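Long-range contacts in HK97 Family Phage Portal Protein (PDB 3KDR), which probably forms the twelve-subunit portal of a tailed phage or prophage, the channel through which DNA enters and leaves the capsid: residues E6-R11 with T136-R141; P47-P52 with G91-P96; L81-S86 with D115-C120; N142-A147 with E213-A218; P154-E159 with E202-K207. One frame throughout, in Å; residues are numbered along the deposited sequence.

In the fold
Contacts 1 and 4 share helix 134-152 and touch each other; their centres lie 12 Å apart. Helix 134-152 leads into the sheet of contact 5, and helix 208-225 leaves it. Contacts 2 and 3 lie across the chain's centre from 4 and 5, on neighbouring strands of the three-stranded sheet, and meet through Gly91 and Asp82. Contacts 4 and 5 are the buried ones, the first packed without hydrogen bonds, part apolar and part aliphatic-on-guanidinium, the second a beta ladder with carboxylates linked to other subunits. Contacts 1 to 3 are partly buried: 1 and 2 lay a loop on a helix or a strand edge, 3 joins two strands. Asp70 joins contacts 1 and 2: it binds Arg11 and His94.

Contact 1. Residues E6-R11 with T136-R141; sequences EAVTTR and TFTDAR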
# COMPACT_ATOMS: atom_id res chain seq x y z
N GLU C 6 -21.51 -9.28 -37.14
CA GLU C 6 -22.48 -8.68 -36.20
C GLU C 6 -22.44 -9.49 -34.87
O GLU C 6 -21.51 -9.31 -34.09
CB GLU C 6 -23.87 -8.53 -36.91
CG GLU C 6 -25.18 -8.84 -36.11
CD GLU C 6 -25.98 -10.00 -36.76
OE1 GLU C 6 -26.16 -9.94 -38.01
OE2 GLU C 6 -26.40 -10.94 -36.00
N ALA C 7 -23.41 -10.37 -34.65
CA ALA C 7 -23.48 -11.09 -33.42
C ALA C 7 -22.55 -12.25 -33.63
O ALA C 7 -22.12 -12.52 -34.74
CB ALA C 7 -24.85 -11.56 -33.16
N VAL C 8 -22.18 -12.89 -32.56
CA VAL C 8 -21.33 -14.03 -32.66
C VAL C 8 -22.30 -15.17 -32.54
O VAL C 8 -22.84 -15.41 -31.48
CB VAL C 8 -20.32 -14.10 -31.51
CG1 VAL C 8 -19.73 -15.46 -31.43
CG2 VAL C 8 -19.23 -13.11 -31.69
N THR C 9 -22.58 -15.86 -33.62
CA THR C 9 -23.56 -16.93 -33.56
C THR C 9 -23.04 -18.30 -33.98
O THR C 9 -23.69 -19.28 -33.71
CB THR C 9 -24.82 -16.55 -34.43
OG1 THR C 9 -24.41 -16.01 -35.71
CG2 THR C 9 -25.70 -15.55 -33.66
N THR C 10 -21.89 -18.35 -34.65
CA THR C 10 -21.34 -19.60 -35.11
C THR C 10 -20.15 -19.97 -34.27
O THR C 10 -19.55 -19.12 -33.59
CB THR C 10 -20.98 -19.55 -36.60
OG1 THR C 10 -19.80 -18.78 -36.83
CG2 THR C 10 -22.10 -18.97 -37.37
N ARG C 11 -19.82 -21.25 -34.29
CA ARG C 11 -18.71 -21.76 -33.49
C ARG C 11 -17.39 -21.15 -33.93
O ARG C 11 -16.52 -20.88 -33.12
CB ARG C 11 -18.62 -23.25 -33.64
CG ARG C 11 -17.53 -23.86 -32.84
CD ARG C 11 -17.33 -25.27 -33.29
NE ARG C 11 -18.49 -26.10 -32.97
CZ ARG C 11 -18.47 -27.43 -32.91
NH1 ARG C 11 -17.36 -28.10 -33.15
NH2 ARG C 11 -19.56 -28.08 -32.58
N THR C 136 -22.75 -12.80 -24.85
CA THR C 136 -21.55 -12.42 -24.10
C THR C 136 -20.35 -12.57 -24.99
O THR C 136 -19.42 -11.82 -24.88
CB THR C 136 -21.44 -13.09 -22.71
OG1 THR C 136 -20.41 -14.06 -22.68
CG2 THR C 136 -22.70 -13.77 -22.40
N PHE C 137 -20.38 -13.51 -25.91
CA PHE C 137 -19.32 -13.59 -26.93
C PHE C 137 -19.32 -12.41 -27.88
O PHE C 137 -18.26 -12.02 -28.35
CB PHE C 137 -19.44 -14.84 -27.83
CG PHE C 137 -19.32 -16.13 -27.11
CD1 PHE C 137 -18.70 -16.22 -25.89
CD2 PHE C 137 -19.79 -17.28 -27.68
CE1 PHE C 137 -18.56 -17.41 -25.25
CE2 PHE C 137 -19.68 -18.46 -27.05
CZ PHE C 137 -19.07 -18.52 -25.82
N THR C 138 -20.47 -11.87 -28.22
CA THR C 138 -20.48 -10.73 -29.07
C THR C 138 -19.85 -9.59 -28.33
O THR C 138 -18.91 -8.94 -28.81
CB THR C 138 -21.88 -10.33 -29.40
OG1 THR C 138 -22.54 -11.42 -30.06
CG2 THR C 138 -21.89 -9.12 -30.29
N ASP C 139 -20.35 -9.36 -27.14
CA ASP C 139 -19.78 -8.36 -26.29
C ASP C 139 -18.28 -8.55 -26.13
O ASP C 139 -17.54 -7.60 -26.13
CB ASP C 139 -20.46 -8.41 -24.92
CG ASP C 139 -19.77 -7.48 -23.85
OD1 ASP C 139 -19.68 -6.23 -24.13
OD2 ASP C 139 -19.33 -7.98 -22.73
N ALA C 140 -17.83 -9.78 -25.96
CA ALA C 140 -16.41 -10.03 -25.71
C ALA C 140 -15.58 -9.64 -26.91
O ALA C 140 -14.49 -9.08 -26.76
CB ALA C 140 -16.16 -11.45 -25.38
N ARG C 141 -16.09 -9.96 -28.09
CA ARG C 141 -15.33 -9.70 -29.26
C ARG C 141 -15.45 -8.24 -29.55
O ARG C 141 -14.50 -7.63 -30.00
CB ARG C 141 -15.89 -10.50 -30.40
CG ARG C 141 -15.06 -10.45 -31.65
CD ARG C 141 -15.92 -10.77 -32.87
NE ARG C 141 -17.16 -10.02 -32.83
CZ ARG C 141 -18.19 -10.28 -33.62
NH1 ARG C 141 -18.10 -11.29 -34.52
NH2 ARG C 141 -19.29 -9.53 -33.51
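The non-regular segment 6-11 passes across the side of the helical segment 136-141, nearest at Val8 and Thr138, whose CA atoms are 4.9 Å apart. This is an N-terminal arm laid on the early turns of helix 134-152, which probably corresponds to a stem helix of portal proteins. One hydrogen bond joins the two segments. Val8 N donates to Thr138 OG1 at 2.9 Å, with an N-H...O angle of 156°. Thr138 holds this hydroxyl anti to its carbonyl carbon. The hydroxyl also bonds Ser134 O one turn back on the same helix, so one group ties the arm and the helix backbone together. The methyl CG2 of Thr138 faces Glu6 O.

Val8 supplies the apolar part. It is buried and its two methyls divide the work. CG1 stands anti to the backbone N (chi1 164°) and rests on Phe137 CB at 3.7 Å; the Phe137 ring leads away from the arm, toward Ala14 and Ile17. CG2 points at the tip of Arg141. The Arg141 chain leaves anti to its backbone N and bends at chi3 (46°), which turns the guanidinium back toward the arm. Val8 CG2 sits over the centre of one guanidinium face, 3.5 Å from NH1 of Arg141.

Contact 2. Residues P47-P52 with G91-P96; sequences PVAAPP and GAIHIP. With SO4 (sulfate ion), chain I.
Segment 47-52 is a loop that passes beside strand 89-95, closest at Ala49 and Ala92, with their CA atoms 4.8 Å apart. No N-H...O hydrogen bond crosses between them. CA-H...O contacts take that place: Ala49 CA lies 3.0 Å from Ala92 O, and Gly91 CA lies 3.6 Å from Val48 O. Ala49 CB also packs against Ala92 O. Within the chain the strand is an outermost strand of a three-stranded antiparallel sheet, and the loop flanks its edge without extending the sheet. Arg63 of helix 60-74 bridges the pair: its NH1 bonds Ala92 O and, weakly, Val48 O.

Ile93 is the main side chain. Its CG1 takes the crowded place between N and the carbonyl carbon (chi1 61°). This leaves CG2 anti to the carbonyl carbon, facing the loop. CG2 lies 3.4 Å from Ala49 O and 4.2 Å from Ala50 CB.

His94 turns away from the loop, CG anti to the backbone N (chi1 167°). Its ND1 bonds O1 of a sulfate ion, probably from the crystallisation liquor, in a bond modelled very short. NE2 on the far side of the ring bonds Asp70 OD1. Two such bonds are consistent with a doubly protonated imidazole.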
# COMPACT_ATOMS: atom_id res chain seq x y z
N PRO C 47 -11.57 -48.32 -28.32
CA PRO C 47 -10.27 -48.18 -29.03
C PRO C 47 -10.35 -47.89 -30.53
O PRO C 47 -9.33 -47.58 -31.11
CB PRO C 47 -9.62 -49.56 -28.88
CG PRO C 47 -10.70 -50.47 -28.44
CD PRO C 47 -11.70 -49.63 -27.68
N VAL C 48 -11.52 -48.03 -31.15
CA VAL C 48 -11.66 -47.97 -32.58
C VAL C 48 -12.71 -46.94 -32.94
O VAL C 48 -13.85 -47.06 -32.53
CB VAL C 48 -12.11 -49.36 -33.12
CG1 VAL C 48 -12.37 -49.34 -34.58
CG2 VAL C 48 -11.08 -50.33 -32.87
N ALA C 49 -12.34 -45.91 -33.69
CA ALA C 49 -13.33 -44.96 -34.20
C ALA C 49 -13.52 -45.31 -35.66
O ALA C 49 -14.45 -46.03 -36.02
CB ALA C 49 -12.87 -43.57 -34.05
N ALA C 50 -12.60 -44.87 -36.50
CA ALA C 50 -12.60 -45.25 -37.89
C ALA C 50 -11.84 -46.52 -38.02
O ALA C 50 -10.77 -46.69 -37.44
CB ALA C 50 -11.95 -44.24 -38.71
N PRO C 51 -12.37 -47.42 -38.80
CA PRO C 51 -11.69 -48.69 -39.08
C PRO C 51 -10.50 -48.44 -39.98
O PRO C 51 -10.34 -47.31 -40.47
CB PRO C 51 -12.75 -49.51 -39.80
CG PRO C 51 -13.77 -48.48 -40.29
CD PRO C 51 -13.76 -47.40 -39.27
N PRO C 52 -9.66 -49.45 -40.16
CA PRO C 52 -8.42 -49.26 -40.89
C PRO C 52 -8.53 -48.74 -42.33
O PRO C 52 -7.71 -47.87 -42.72
CB PRO C 52 -7.81 -50.64 -40.83
CG PRO C 52 -8.20 -51.10 -39.49
CD PRO C 52 -9.58 -50.60 -39.26
N GLY C 91 -17.22 -50.25 -33.80
CA GLY C 91 -16.52 -48.97 -33.91
C GLY C 91 -17.53 -47.85 -34.04
O GLY C 91 -18.69 -48.10 -34.36
N ALA C 92 -17.11 -46.62 -33.77
CA ALA C 92 -18.04 -45.52 -33.82
C ALA C 92 -17.28 -44.27 -34.22
O ALA C 92 -16.17 -44.02 -33.75
CB ALA C 92 -18.70 -45.34 -32.43
N ILE C 93 -17.88 -43.47 -35.08
CA ILE C 93 -17.28 -42.22 -35.42
C ILE C 93 -18.19 -41.06 -35.14
O ILE C 93 -19.38 -41.13 -35.36
CB ILE C 93 -16.84 -42.13 -36.92
CG1 ILE C 93 -18.03 -42.27 -37.86
CG2 ILE C 93 -15.78 -43.13 -37.24
CD1 ILE C 93 -17.77 -41.65 -39.23
N HIS C 94 -17.61 -39.97 -34.71
CA HIS C 94 -18.31 -38.73 -34.59
C HIS C 94 -18.59 -38.17 -35.92
O HIS C 94 -17.73 -38.15 -36.77
CB HIS C 94 -17.44 -37.74 -33.87
CG HIS C 94 -17.94 -36.34 -33.95
ND1 HIS C 94 -17.57 -35.48 -34.95
CD2 HIS C 94 -18.79 -35.65 -33.15
CE1 HIS C 94 -18.18 -34.33 -34.78
NE2 HIS C 94 -18.93 -34.40 -33.69
N ILE C 95 -19.79 -37.65 -36.09
CA ILE C 95 -20.18 -37.02 -37.35
C ILE C 95 -20.68 -35.61 -37.07
O ILE C 95 -21.23 -35.33 -36.01
CB ILE C 95 -21.32 -37.79 -38.00
CG1 ILE C 95 -22.52 -37.91 -37.03
CG2 ILE C 95 -20.87 -39.14 -38.32
CD1 ILE C 95 -23.78 -38.35 -37.66
N PRO C 96 -20.52 -34.72 -38.03
CA PRO C 96 -20.75 -33.30 -37.75
C PRO C 96 -22.17 -32.98 -37.56
O PRO C 96 -23.02 -33.71 -38.09
CB PRO C 96 -20.27 -32.62 -39.03
CG PRO C 96 -19.27 -33.59 -39.60
CD PRO C 96 -19.81 -34.94 -39.29
S SO4 I . -15.30 -34.39 -37.23
O1 SO4 I . -15.68 -35.48 -36.33
O2 SO4 I . -13.96 -33.94 -36.84
O3 SO4 I . -15.28 -34.95 -38.60
O4 SO4 I . -16.23 -33.25 -37.06

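Contact 3. Residues L81-S86 with D115-C120; sequences LDRDES and DPMEVC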
# COMPACT_ATOMS: atom_id res chain seq x y z
N LEU C 81 -22.73 -45.25 -35.43
CA LEU C 81 -22.17 -46.50 -35.01
C LEU C 81 -22.03 -47.46 -36.18
O LEU C 81 -22.93 -47.51 -37.04
CB LEU C 81 -23.04 -47.16 -33.98
CG LEU C 81 -23.53 -46.27 -32.85
CD1 LEU C 81 -24.38 -47.14 -32.02
CD2 LEU C 81 -22.41 -45.69 -32.03
N ASP C 82 -20.93 -48.22 -36.18
CA ASP C 82 -20.73 -49.37 -37.03
C ASP C 82 -21.18 -50.62 -36.31
O ASP C 82 -20.42 -51.20 -35.54
CB ASP C 82 -19.25 -49.52 -37.33
CG ASP C 82 -18.93 -50.73 -38.23
OD1 ASP C 82 -19.83 -51.51 -38.67
OD2 ASP C 82 -17.73 -50.90 -38.52
N ARG C 83 -22.40 -51.05 -36.57
CA ARG C 83 -22.87 -52.32 -36.00
C ARG C 83 -22.76 -53.42 -37.02
O ARG C 83 -23.18 -53.26 -38.17
CB ARG C 83 -24.32 -52.21 -35.57
CG ARG C 83 -24.48 -51.38 -34.34
CD ARG C 83 -25.84 -51.57 -33.74
NE ARG C 83 -25.74 -51.71 -32.28
CZ ARG C 83 -25.99 -50.72 -31.44
NH1 ARG C 83 -26.34 -49.53 -31.87
NH2 ARG C 83 -25.89 -50.90 -30.17
N ASP C 84 -22.20 -54.55 -36.62
CA ASP C 84 -22.09 -55.68 -37.53
C ASP C 84 -23.37 -56.50 -37.50
O ASP C 84 -24.38 -56.07 -36.93
CB ASP C 84 -20.85 -56.53 -37.19
CG ASP C 84 -20.96 -57.26 -35.86
OD1 ASP C 84 -22.06 -57.39 -35.30
OD2 ASP C 84 -19.92 -57.72 -35.38
N GLU C 85 -23.34 -57.70 -38.06
CA GLU C 85 -24.58 -58.40 -38.28
C GLU C 85 -25.12 -59.09 -37.06
O GLU C 85 -26.25 -59.52 -37.09
CB GLU C 85 -24.42 -59.40 -39.37
CG GLU C 85 -23.55 -58.86 -40.51
CD GLU C 85 -24.37 -58.47 -41.73
OE1 GLU C 85 -25.52 -57.97 -41.55
OE2 GLU C 85 -23.86 -58.67 -42.87
N SER C 86 -24.34 -59.14 -35.99
CA SER C 86 -24.84 -59.58 -34.69
C SER C 86 -25.46 -58.42 -33.92
O SER C 86 -25.99 -58.59 -32.80
CB SER C 86 -23.72 -60.22 -33.89
OG SER C 86 -22.52 -59.47 -34.00
N ASP C 115 -31.97 -46.21 -39.00
CA ASP C 115 -32.35 -46.98 -37.81
C ASP C 115 -31.76 -46.32 -36.55
O ASP C 115 -30.57 -45.99 -36.50
CB ASP C 115 -31.76 -48.39 -37.98
CG ASP C 115 -32.31 -49.42 -37.00
OD1 ASP C 115 -32.07 -50.63 -37.27
OD2 ASP C 115 -32.93 -49.08 -35.98
N PRO C 116 -32.58 -46.13 -35.52
CA PRO C 116 -32.07 -45.52 -34.31
C PRO C 116 -30.79 -46.16 -33.83
O PRO C 116 -29.93 -45.54 -33.21
CB PRO C 116 -33.16 -45.83 -33.29
CG PRO C 116 -34.32 -45.95 -34.02
CD PRO C 116 -33.97 -46.53 -35.34
N MSE C 117 -30.66 -47.43 -34.16
CA MSE C 117 -29.63 -48.19 -33.59
C MSE C 117 -28.33 -47.97 -34.30
O MSE C 117 -27.32 -48.52 -33.90
CB MSE C 117 -30.03 -49.62 -33.75
CG MSE C 117 -29.31 -50.49 -32.80
SE MSE C 117 -30.44 -50.88 -31.33
CE MSE C 117 -31.32 -52.52 -32.17
N GLU C 118 -28.34 -47.20 -35.37
CA GLU C 118 -27.15 -47.07 -36.17
C GLU C 118 -26.47 -45.83 -35.66
O GLU C 118 -25.48 -45.37 -36.24
CB GLU C 118 -27.48 -46.89 -37.66
CG GLU C 118 -27.54 -48.15 -38.59
CD GLU C 118 -26.65 -49.39 -38.15
OE1 GLU C 118 -25.40 -49.43 -38.43
OE2 GLU C 118 -27.22 -50.35 -37.55
N VAL C 119 -26.96 -45.30 -34.55
CA VAL C 119 -26.56 -43.97 -34.13
C VAL C 119 -26.52 -43.89 -32.62
O VAL C 119 -27.28 -44.57 -31.97
CB VAL C 119 -27.59 -42.96 -34.71
CG1 VAL C 119 -28.58 -42.52 -33.67
CG2 VAL C 119 -26.91 -41.82 -35.35
N CYS C 120 -25.66 -43.05 -32.07
CA CYS C 120 -25.71 -42.75 -30.62
C CYS C 120 -25.60 -41.30 -30.32
O CYS C 120 -24.61 -40.69 -30.66
CB CYS C 120 -24.57 -43.42 -29.90
SG CYS C 120 -24.38 -43.03 -28.14
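Two hydrogen bonds, both to main-chain carbonyls, carry the polar part of this contact between the end of strand 76-83 and the 3-10 turn 116-118 that leads into strand 119-123. Leu81 N donates to Glu118 O at 2.9 Å, from above the carbonyl plane. Arg83 NH1 donates to Met117 O, modelled very short at 2.5 Å. It arrives on a lone pair, in the carbonyl plane, and the oxygen lies near the guanidinium plane. The Arg83 chain bends at chi3 (136°) to bring this about.

Apolar packing lies alongside. The Leu81 side chain points at the turn, with CG anti to the carbonyl carbon. Its CD2 meets Cys120 CB at 3.8 Å and its CD1 approaches Met117 O. Met117, present as selenomethionine, sends CG over one face of the Arg83 guanidinium, 3.3 Å from NH1. The two chains cross at about a right angle.

Arg83 and Glu118 do not form a salt bridge: NE and OE2 are 5.6 Å apart. NE bonds Gly87 O instead. Further along, Asp84 OD1 accepts from Ser86 N, an Asx turn, and also from Ser86 OG.

In the sheet, strand 76-83 is central. It pairs antiparallel with 119-123 here and with 89-95 on its other side, where Leu81 packs on Ala92. Met275 covers Leu81 and Cys120, and Ala54 of a second subunit packs on Met117.

Contact 4. Residues N142-A147 with E213-A218; sequences NLVRAA and EGRNAA
Leu143 leaves helix 134-152 with chi1 -123°, which sends both methyls toward the other helix. Arg215 starts from chi1 -142° and runs extended from CG to NE, back across to Val144. CD1 of Leu143 lies on the backbone of Gly214, 3.3 Å from its O. Gly214 has no side chain there, so the methyl meets the main chain directly. The same CD1 touches Ala218 CB at 4.1 Å, one turn on. CD2 reaches Arg215 N at 3.7 Å.

The two helices run antiparallel, at 159° between their directions, and the axes of these two short segments approach to 9.6 Å. They are consistent with the helix pair of a portal stem. This contact is buried and packed by van der Waals contact, part apolar and part aliphatic-on-guanidinium, with no hydrogen bond between the segments.

Val144 flanks Leu143 and works on the arginine. With CG1 anti to its N, both methyls meet the Arg215 guanidinium. CG1 is 3.9 Å from NH2 and lies over one face, offset toward the rim. CG2 is 3.8 Å from NE. The two side chains cross obliquely. Asp221 of a third subunit forms a salt bridge with Arg215 NH2, while Arg145 NE reaches Glu135 of that subunit.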
# COMPACT_ATOMS: atom_id res chain seq x y z
N ASN C 142 -16.63 -7.68 -29.31
CA ASN C 142 -16.85 -6.28 -29.72
C ASN C 142 -16.02 -5.31 -28.97
O ASN C 142 -15.64 -4.30 -29.47
CB ASN C 142 -18.32 -5.87 -29.56
CG ASN C 142 -19.14 -6.19 -30.79
OD1 ASN C 142 -20.33 -5.92 -30.82
ND2 ASN C 142 -18.50 -6.78 -31.79
N LEU C 143 -15.76 -5.66 -27.73
CA LEU C 143 -14.94 -4.88 -26.82
C LEU C 143 -13.52 -4.71 -27.29
O LEU C 143 -12.94 -3.65 -27.12
CB LEU C 143 -14.87 -5.58 -25.48
CG LEU C 143 -15.34 -4.67 -24.38
CD1 LEU C 143 -15.86 -5.45 -23.22
CD2 LEU C 143 -14.19 -3.87 -23.95
N VAL C 144 -12.96 -5.75 -27.87
CA VAL C 144 -11.61 -5.65 -28.38
C VAL C 144 -11.55 -4.69 -29.58
O VAL C 144 -10.64 -3.86 -29.68
CB VAL C 144 -11.01 -7.02 -28.70
CG1 VAL C 144 -9.61 -6.87 -29.22
CG2 VAL C 144 -11.02 -7.88 -27.42
N ARG C 145 -12.54 -4.78 -30.45
CA ARG C 145 -12.59 -3.92 -31.67
C ARG C 145 -12.81 -2.43 -31.38
O ARG C 145 -12.26 -1.58 -32.06
CB ARG C 145 -13.70 -4.41 -32.61
CG ARG C 145 -13.37 -5.71 -33.20
CD ARG C 145 -14.48 -6.16 -34.05
NE ARG C 145 -14.18 -7.47 -34.60
CZ ARG C 145 -15.03 -8.18 -35.32
NH1 ARG C 145 -16.23 -7.70 -35.55
NH2 ARG C 145 -14.67 -9.36 -35.77
N ALA C 146 -13.65 -2.15 -30.39
CA ALA C 146 -13.87 -0.83 -29.93
C ALA C 146 -12.55 -0.22 -29.49
O ALA C 146 -12.24 0.92 -29.85
CB ALA C 146 -14.88 -0.84 -28.77
N ALA C 147 -11.76 -0.98 -28.74
CA ALA C 147 -10.50 -0.51 -28.19
C ALA C 147 -9.47 -0.27 -29.27
O ALA C 147 -8.55 0.55 -29.09
CB ALA C 147 -9.96 -1.52 -27.27
N GLU C 213 -11.63 -2.11 -18.08
CA GLU C 213 -12.28 -3.04 -17.20
C GLU C 213 -13.20 -3.94 -17.96
O GLU C 213 -13.39 -5.04 -17.57
CB GLU C 213 -13.14 -2.31 -16.18
CG GLU C 213 -12.33 -1.39 -15.31
CD GLU C 213 -11.44 -2.15 -14.33
OE1 GLU C 213 -12.00 -2.74 -13.35
OE2 GLU C 213 -10.19 -2.13 -14.52
N GLY C 214 -13.80 -3.46 -19.03
CA GLY C 214 -14.79 -4.25 -19.71
C GLY C 214 -14.16 -5.46 -20.31
O GLY C 214 -14.75 -6.53 -20.34
N ARG C 215 -12.94 -5.28 -20.77
CA ARG C 215 -12.22 -6.34 -21.39
C ARG C 215 -12.01 -7.46 -20.43
O ARG C 215 -12.17 -8.61 -20.78
CB ARG C 215 -10.85 -5.90 -21.86
CG ARG C 215 -10.49 -6.54 -23.18
CD ARG C 215 -9.09 -6.25 -23.59
NE ARG C 215 -8.56 -7.15 -24.61
CZ ARG C 215 -7.63 -6.79 -25.49
NH1 ARG C 215 -7.15 -5.55 -25.55
NH2 ARG C 215 -7.16 -7.64 -26.33
N ASN C 216 -11.60 -7.13 -19.22
CA ASN C 216 -11.35 -8.19 -18.28
C ASN C 216 -12.60 -8.84 -17.86
O ASN C 216 -12.67 -10.03 -17.77
CB ASN C 216 -10.59 -7.76 -17.04
CG ASN C 216 -10.05 -8.99 -16.31
OD1 ASN C 216 -9.29 -9.79 -16.90
ND2 ASN C 216 -10.50 -9.22 -15.06
N ALA C 217 -13.60 -8.02 -17.60
CA ALA C 217 -14.92 -8.48 -17.26
C ALA C 217 -15.44 -9.42 -18.36
O ALA C 217 -16.08 -10.42 -18.09
CB ALA C 217 -15.83 -7.29 -17.11
N ALA C 218 -15.18 -9.08 -19.61
CA ALA C 218 -15.66 -9.92 -20.69
C ALA C 218 -15.03 -11.29 -20.52
O ALA C 218 -15.69 -12.33 -20.63
CB ALA C 218 -15.37 -9.31 -22.04

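Contact 5. Residues P154-E159 with E202-K207; sequences PAALIE and EHEMAK
An antiparallel two-stranded ladder, in the alpha/beta region resembling a portal clip, joins strands 155-162 and 198-205. Leu157 and His203 form a hydrogen-bonded pair: Leu157 N donates to His203 O at 3.1 Å, and His203 N donates to Leu157 O at 2.9 Å, nearly along the C=O axis. The first strand turns a corner at Ala156. There Glu204 takes a positive phi (71°), and Ala156 N bonds Glu204 O. Ala206 N then bonds Pro154 O at 3.0 Å.

Ala155 and Ile158 share one face with Glu202 and Met205. The selenium of Met205, a selenomethionine, sits 3.8 Å from both Pro154 CB and Ala155 CB. Leu157 and His203 occupy the other face. Near the corner Ala156 CB touches Glu204 CB, and Leu157 CB touches Glu204 CG at 3.7 Å. The Glu159 chain extends past the His203 ring, with CB at the ring edge and OE1 2.9 Å from His203 CE1.

Glu159 OE1 forms a salt bridge with Arg161 of the same chain. Glu204 OE2 bridges Arg184 of the second subunit, and Glu159 OE2 bonds Ser194 there. Glu202 OE2 bonds Glu204 N of the third subunit. These three intersubunit bonds add to the sheet, which continues into the second subunit.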
# COMPACT_ATOMS: atom_id res chain seq x y z
N PRO C 154 -10.57 8.38 -30.30
CA PRO C 154 -11.44 8.28 -29.16
C PRO C 154 -12.79 8.89 -29.35
O PRO C 154 -13.71 8.46 -28.74
CB PRO C 154 -10.71 9.10 -28.10
CG PRO C 154 -9.40 9.50 -28.71
CD PRO C 154 -9.21 8.75 -29.90
N ALA C 155 -12.88 9.91 -30.18
CA ALA C 155 -14.14 10.61 -30.40
C ALA C 155 -14.89 10.00 -31.58
O ALA C 155 -14.44 10.04 -32.72
CB ALA C 155 -13.87 12.10 -30.60
N ALA C 156 -16.05 9.41 -31.29
CA ALA C 156 -16.85 8.71 -32.32
C ALA C 156 -17.42 9.68 -33.32
O ALA C 156 -17.62 9.30 -34.46
CB ALA C 156 -17.99 7.90 -31.70
N LEU C 157 -17.72 10.90 -32.90
CA LEU C 157 -18.41 11.81 -33.78
C LEU C 157 -17.73 13.13 -33.94
O LEU C 157 -17.49 13.80 -32.98
CB LEU C 157 -19.82 12.07 -33.26
CG LEU C 157 -20.65 12.71 -34.37
CD1 LEU C 157 -21.68 11.74 -34.92
CD2 LEU C 157 -21.27 13.89 -33.78
N ILE C 158 -17.48 13.52 -35.18
CA ILE C 158 -16.98 14.84 -35.50
C ILE C 158 -18.08 15.77 -36.02
O ILE C 158 -18.87 15.39 -36.89
CB ILE C 158 -15.88 14.73 -36.56
CG1 ILE C 158 -14.78 13.80 -36.07
CG2 ILE C 158 -15.28 16.05 -36.81
CD1 ILE C 158 -14.05 14.30 -34.79
N GLU C 159 -18.13 16.98 -35.46
CA GLU C 159 -19.10 17.96 -35.87
C GLU C 159 -18.34 19.03 -36.59
O GLU C 159 -17.32 19.47 -36.11
CB GLU C 159 -19.76 18.57 -34.65
CG GLU C 159 -20.54 19.81 -34.97
CD GLU C 159 -20.96 20.59 -33.74
OE1 GLU C 159 -20.26 20.62 -32.76
OE2 GLU C 159 -21.99 21.26 -33.75
N GLU C 202 -15.14 17.75 -31.43
CA GLU C 202 -15.15 16.35 -31.12
C GLU C 202 -16.26 16.03 -30.14
O GLU C 202 -16.50 16.76 -29.19
CB GLU C 202 -13.91 16.10 -30.35
CG GLU C 202 -12.66 16.25 -31.07
CD GLU C 202 -11.49 16.03 -30.13
OE1 GLU C 202 -11.66 15.95 -28.88
OE2 GLU C 202 -10.38 15.93 -30.65
N HIS C 203 -16.92 14.91 -30.36
CA HIS C 203 -18.04 14.53 -29.51
C HIS C 203 -18.01 13.05 -29.35
O HIS C 203 -17.49 12.35 -30.22
CB HIS C 203 -19.35 14.94 -30.16
CG HIS C 203 -19.61 16.41 -30.09
ND1 HIS C 203 -19.57 17.24 -31.19
CD2 HIS C 203 -19.84 17.21 -29.03
CE1 HIS C 203 -19.82 18.47 -30.81
NE2 HIS C 203 -20.00 18.48 -29.50
N GLU C 204 -18.56 12.57 -28.23
CA GLU C 204 -18.62 11.13 -27.93
C GLU C 204 -17.27 10.53 -27.59
O GLU C 204 -16.87 9.48 -28.13
CB GLU C 204 -19.16 10.34 -29.12
CG GLU C 204 -20.34 10.95 -29.79
CD GLU C 204 -21.62 10.52 -29.20
OE1 GLU C 204 -21.72 10.41 -27.92
OE2 GLU C 204 -22.52 10.31 -30.03
N MSE C 205 -16.56 11.19 -26.70
CA MSE C 205 -15.27 10.66 -26.34
C MSE C 205 -15.50 9.41 -25.56
O MSE C 205 -16.26 9.41 -24.65
CB MSE C 205 -14.49 11.61 -25.48
CG MSE C 205 -13.01 11.33 -25.58
SE MSE C 205 -12.39 12.36 -27.10
CE MSE C 205 -10.56 12.86 -26.44
N ALA C 206 -14.81 8.35 -25.94
CA ALA C 206 -14.87 7.08 -25.26
C ALA C 206 -14.33 7.12 -23.85
O ALA C 206 -13.44 7.92 -23.50
CB ALA C 206 -14.11 6.11 -26.02
N LYS C 207 -14.86 6.22 -23.06
CA LYS C 207 -14.46 6.06 -21.67
C LYS C 207 -13.42 5.02 -21.62
O LYS C 207 -13.76 3.87 -21.79
CB LYS C 207 -15.65 5.54 -20.86
CG LYS C 207 -16.82 6.44 -20.87
CD LYS C 207 -16.38 7.88 -20.60
CE LYS C 207 -17.34 8.62 -19.68
NZ LYS C 207 -16.60 9.28 -18.58